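Local coordinates for effector protein hopAB3 (Pseudomonas syringae pv. maculicola, PDB 3TJY), which is a type III effector that is recognised by the tomato resistance protein Pto and elicits host immunity, and promotes virulence in susceptible plants, at residues Arg6-Ala17 and Ala42-Phe51. Residues are numbered along the deposited sequence; the frame is centred on the assembly and turned at random. Where two conformers were deposited one is given.
Sequences RANRIVQQLVEA and AEQNVFLQHF
His50 inserts its imidazole into a hole formed by Arg6, Arg9, Ile10 and Gln13, with both ring nitrogens engaged at the ring edge. Its NE2 donates to Gln13 OE1 at 2.7 Å, a nearly straight bond (163°) that lies in the carbonyl plane and close to the ring plane, although the amide itself stands nearly perpendicular to the imidazole. ND1 is then left as the acceptor for a weak, bent bond from Arg6 NE (2.9 Å). The extended Arg6 chain, its CG anti to the backbone N (chi1 -170°), carries the guanidinium past the ring, the two planes almost perpendicular, and NH2 adds a weak bond to Gln49 O. Over one face of the imidazole Ile10 CG1 makes a CH-pi contact, 3.5 Å from the centroid. With His50 as a knob in that hole, residues 6-16 and 42-50 run nearly antiparallel (162°) within the small helical bundle of the Pto-binding domain. Gln13 NE2 donates to Gln49 OE1 (3.1 Å) from above that carbonyl's plane. Val46 CG1 packs against Gln13 CB and Leu14 CD2, and the same leucine methyl meets Phe47 CE2 at 4.0 Å. Leu14 touches Ile24 and Phe47 touches Phe28, both of helix 21-32, whereas Ile10, touching Phe51 through CD1, reaches Leu69 of helix 64-77. Just past the end of helix 3-16, Ala17 CB meets Ala42 CB, near the start of helix 41-50, at 4.0 Å.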
loop_
_atom_site.group_PDB
_atom_site.type_symbol
_atom_site.label_atom_id
_atom_site.label_comp_id
_atom_site.label_asym_id
_atom_site.label_seq_id
_atom_site.Cartn_x
_atom_site.Cartn_y
_atom_site.Cartn_z
ATOM N N ARG A 6 -5.503 9.078 4.681
ATOM C CA ARG A 6 -5.223 8.588 3.333
ATOM C C ARG A 6 -4.849 7.108 3.337
ATOM O O ARG A 6 -5.325 6.348 2.496
ATOM C CB ARG A 6 -4.158 9.434 2.612
ATOM C CG ARG A 6 -4.046 9.065 1.149
ATOM C CD ARG A 6 -3.118 9.988 0.383
ATOM N NE ARG A 6 -3.210 9.764 -1.060
ATOM C CZ ARG A 6 -3.566 10.698 -1.939
ATOM N NH1 ARG A 6 -3.859 11.928 -1.529
ATOM N NH2 ARG A 6 -3.624 10.406 -3.232
ATOM N N ALA A 7 -4.003 6.693 4.279
ATOM C CA ALA A 7 -3.645 5.279 4.382
ATOM C C ALA A 7 -4.868 4.425 4.661
ATOM O O ALA A 7 -4.987 3.309 4.146
ATOM C CB ALA A 7 -2.589 5.076 5.466
ATOM N N ASN A 8 -5.784 4.937 5.479
ATOM C CA ASN A 8 -7.015 4.186 5.757
ATOM C C ASN A 8 -7.884 4.012 4.521
ATOM O O ASN A 8 -8.545 2.980 4.363
ATOM C CB ASN A 8 -7.826 4.876 6.857
ATOM C CG ASN A 8 -7.165 4.780 8.205
ATOM O OD1 ASN A 8 -6.393 3.854 8.472
ATOM N ND2 ASN A 8 -7.483 5.731 9.081
ATOM N N ARG A 9 -7.911 5.044 3.672
ATOM C CA ARG A 9 -8.614 4.983 2.395
ATOM C C ARG A 9 -7.960 3.939 1.472
ATOM O O ARG A 9 -8.651 3.206 0.761
ATOM C CB ARG A 9 -8.622 6.368 1.731
ATOM C CG ARG A 9 -9.139 6.403 0.307
ATOM C CD ARG A 9 -10.583 5.931 0.227
ATOM N NE ARG A 9 -11.239 6.369 -1.003
ATOM C CZ ARG A 9 -12.374 5.853 -1.462
ATOM N NH1 ARG A 9 -12.909 6.309 -2.588
ATOM N NH2 ARG A 9 -12.970 4.874 -0.797
ATOM N N ILE A 10 -6.631 3.861 1.490
ATOM C CA ILE A 10 -5.941 2.831 0.709
ATOM C C ILE A 10 -6.416 1.450 1.164
ATOM O O ILE A 10 -6.775 0.607 0.347
ATOM C CB ILE A 10 -4.396 2.953 0.824
ATOM C CG1 ILE A 10 -3.923 4.273 0.210
ATOM C CG2 ILE A 10 -3.708 1.814 0.086
ATOM C CD1 ILE A 10 -2.413 4.595 0.509
ATOM N N VAL A 11 -6.398 1.213 2.470
ATOM C CA VAL A 11 -6.839 -0.073 2.986
ATOM C C VAL A 11 -8.292 -0.341 2.592
ATOM O O VAL A 11 -8.615 -1.429 2.145
ATOM C CB VAL A 11 -6.625 -0.163 4.501
ATOM C CG1 VAL A 11 -7.277 -1.433 5.087
ATOM C CG2 VAL A 11 -5.123 -0.118 4.805
ATOM N N GLN A 12 -9.160 0.658 2.766
ATOM C CA GLN A 12 -10.560 0.544 2.360
ATOM C C GLN A 12 -10.700 0.145 0.899
ATOM O O GLN A 12 -11.506 -0.720 0.552
ATOM C CB GLN A 12 -11.262 1.901 2.546
ATOM C CG GLN A 12 -12.662 1.979 1.950
ATOM C CD GLN A 12 -13.264 3.381 2.083
ATOM O OE1 GLN A 12 -12.557 4.386 1.954
ATOM N NE2 GLN A 12 -14.568 3.449 2.346
ATOM N N GLN A 13 -9.968 0.848 0.037
ATOM C CA GLN A 13 -10.038 0.575 -1.390
ATOM C C GLN A 13 -9.484 -0.808 -1.741
ATOM O O GLN A 13 -9.991 -1.467 -2.660
ATOM C CB GLN A 13 -9.301 1.651 -2.161
ATOM C CG GLN A 13 -10.001 3.000 -2.158
ATOM C CD GLN A 13 -9.209 4.014 -2.947
ATOM O OE1 GLN A 13 -8.035 4.208 -2.700
ATOM N NE2 GLN A 13 -9.844 4.633 -3.935
ATOM N N LEU A 14 -8.430 -1.235 -1.045
ATOM C CA LEU A 14 -7.904 -2.597 -1.252
ATOM C C LEU A 14 -8.947 -3.658 -0.899
ATOM O O LEU A 14 -9.161 -4.608 -1.656
ATOM C CB LEU A 14 -6.630 -2.819 -0.424
ATOM C CG LEU A 14 -5.395 -2.094 -0.963
ATOM C CD1 LEU A 14 -4.250 -2.124 0.047
ATOM C CD2 LEU A 14 -4.964 -2.671 -2.307
ATOM N N VAL A 15 -9.602 -3.489 0.243
ATOM C CA VAL A 15 -10.664 -4.421 0.623
ATOM C C VAL A 15 -11.775 -4.435 -0.435
ATOM O O VAL A 15 -12.238 -5.503 -0.854
ATOM C CB VAL A 15 -11.248 -4.099 2.012
ATOM C CG1 VAL A 15 -12.353 -5.081 2.335
ATOM C CG2 VAL A 15 -10.166 -4.164 3.086
ATOM N N GLU A 16 -12.186 -3.248 -0.877
ATOM C CA GLU A 16 -13.216 -3.119 -1.918
ATOM C C GLU A 16 -12.795 -3.911 -3.153
ATOM O O GLU A 16 -13.625 -4.493 -3.848
ATOM C CB GLU A 16 -13.378 -1.671 -2.392
ATOM C CG GLU A 16 -13.859 -0.618 -1.401
ATOM C CD GLU A 16 -13.778 0.797 -2.005
ATOM O OE1 GLU A 16 -13.804 1.786 -1.244
ATOM O OE2 GLU A 16 -13.672 0.921 -3.251
ATOM N N ALA A 17 -11.498 -3.881 -3.441
ATOM C CA ALA A 17 -10.940 -4.528 -4.629
ATOM C C ALA A 17 -10.712 -6.023 -4.434
ATOM O O ALA A 17 -10.261 -6.702 -5.358
ATOM C CB ALA A 17 -9.634 -3.855 -5.022
ATOM N N ALA A 42 -6.667 -4.674 -10.281
ATOM C CA ALA A 42 -7.439 -3.853 -9.341
ATOM C C ALA A 42 -6.604 -3.322 -8.183
ATOM O O ALA A 42 -6.736 -2.151 -7.798
ATOM C CB ALA A 42 -8.652 -4.658 -8.804
ATOM N N GLU A 43 -5.760 -4.180 -7.612
ATOM C CA GLU A 43 -4.837 -3.774 -6.555
ATOM C C GLU A 43 -3.795 -2.772 -7.044
ATOM O O GLU A 43 -3.500 -1.805 -6.345
ATOM C CB GLU A 43 -4.136 -4.991 -5.956
ATOM C CG GLU A 43 -5.096 -5.952 -5.276
ATOM C CD GLU A 43 -4.490 -7.315 -5.014
ATOM O OE1 GLU A 43 -3.401 -7.612 -5.570
ATOM O OE2 GLU A 43 -5.117 -8.095 -4.257
ATOM N N GLN A 44 -3.224 -3.009 -8.223
ATOM C CA GLN A 44 -2.300 -2.020 -8.800
ATOM C C GLN A 44 -2.981 -0.661 -8.943
ATOM O O GLN A 44 -2.400 0.375 -8.610
ATOM C CB GLN A 44 -1.815 -2.447 -10.180
ATOM C CG GLN A 44 -1.118 -1.297 -10.946
ATOM C CD GLN A 44 -0.747 -1.677 -12.372
ATOM O OE1 GLN A 44 -1.515 -1.447 -13.322
ATOM N NE2 GLN A 44 0.440 -2.254 -12.538
ATOM N N ASN A 45 -4.203 -0.651 -9.454
ATOM C CA ASN A 45 -4.885 0.627 -9.643
ATOM C C ASN A 45 -5.105 1.386 -8.328
ATOM O O ASN A 45 -5.015 2.619 -8.295
ATOM C CB ASN A 45 -6.180 0.456 -10.443
ATOM C CG ASN A 45 -5.917 0.202 -11.919
ATOM O OD1 ASN A 45 -4.765 0.087 -12.347
ATOM N ND2 ASN A 45 -6.986 0.108 -12.704
ATOM N N VAL A 46 -5.363 0.668 -7.235
ATOM C CA VAL A 46 -5.434 1.338 -5.938
ATOM C C VAL A 46 -4.111 1.988 -5.580
ATOM O O VAL A 46 -4.070 3.152 -5.190
ATOM C CB VAL A 46 -5.819 0.373 -4.798
ATOM C CG1 VAL A 46 -5.713 1.088 -3.437
ATOM C CG2 VAL A 46 -7.226 -0.163 -5.024
ATOM N N PHE A 47 -3.025 1.237 -5.705
ATOM C CA PHE A 47 -1.714 1.771 -5.383
ATOM C C PHE A 47 -1.360 2.982 -6.246
ATOM O O PHE A 47 -0.810 3.966 -5.742
ATOM C CB PHE A 47 -0.641 0.671 -5.454
ATOM C CG PHE A 47 -0.485 -0.069 -4.164
ATOM C CD1 PHE A 47 0.353 0.425 -3.177
ATOM C CD2 PHE A 47 -1.208 -1.218 -3.912
ATOM C CE1 PHE A 47 0.477 -0.213 -1.961
ATOM C CE2 PHE A 47 -1.081 -1.885 -2.688
ATOM C CZ PHE A 47 -0.242 -1.367 -1.714
ATOM N N LEU A 48 -1.702 2.922 -7.535
ATOM C CA LEU A 48 -1.384 4.030 -8.441
ATOM C C LEU A 48 -2.138 5.305 -8.086
ATOM O O LEU A 48 -1.705 6.402 -8.442
ATOM C CB LEU A 48 -1.654 3.661 -9.906
ATOM C CG LEU A 48 -0.721 2.634 -10.553
ATOM C CD1 LEU A 48 -1.168 2.284 -11.972
ATOM C CD2 LEU A 48 0.745 3.135 -10.549
ATOM N N GLN A 49 -3.279 5.171 -7.420
ATOM C CA GLN A 49 -4.041 6.362 -7.030
ATOM C C GLN A 49 -3.322 7.120 -5.927
ATOM O O GLN A 49 -3.596 8.306 -5.712
ATOM C CB GLN A 49 -5.439 5.998 -6.521
ATOM C CG GLN A 49 -6.363 5.405 -7.543
ATOM C CD GLN A 49 -7.730 5.071 -6.972
ATOM O OE1 GLN A 49 -8.373 5.912 -6.349
ATOM N NE2 GLN A 49 -8.180 3.830 -7.182
ATOM N N HIS A 50 -2.419 6.441 -5.224
ATOM C CA HIS A 50 -1.795 7.014 -4.030
ATOM C C HIS A 50 -0.277 7.107 -4.075
ATOM O O HIS A 50 0.327 7.916 -3.367
ATOM C CB HIS A 50 -2.220 6.238 -2.794
ATOM C CG HIS A 50 -3.696 6.218 -2.600
ATOM N ND1 HIS A 50 -4.373 7.236 -1.966
ATOM C CD2 HIS A 50 -4.636 5.326 -2.994
ATOM C CE1 HIS A 50 -5.667 6.964 -1.964
ATOM N NE2 HIS A 50 -5.854 5.811 -2.580
ATOM N N PHE A 51 0.336 6.266 -4.899
ATOM C CA PHE A 51 1.780 6.309 -5.110
ATOM C C PHE A 51 2.029 6.391 -6.609
ATOM O O PHE A 51 2.390 5.409 -7.237
ATOM C CB PHE A 51 2.452 5.046 -4.540
ATOM C CG PHE A 51 2.211 4.839 -3.070
ATOM C CD1 PHE A 51 3.059 5.408 -2.133
ATOM C CD2 PHE A 51 1.141 4.064 -2.631
ATOM C CE1 PHE A 51 2.855 5.215 -0.760
ATOM C CE2 PHE A 51 0.920 3.873 -1.255
ATOM C CZ PHE A 51 1.782 4.458 -0.326
#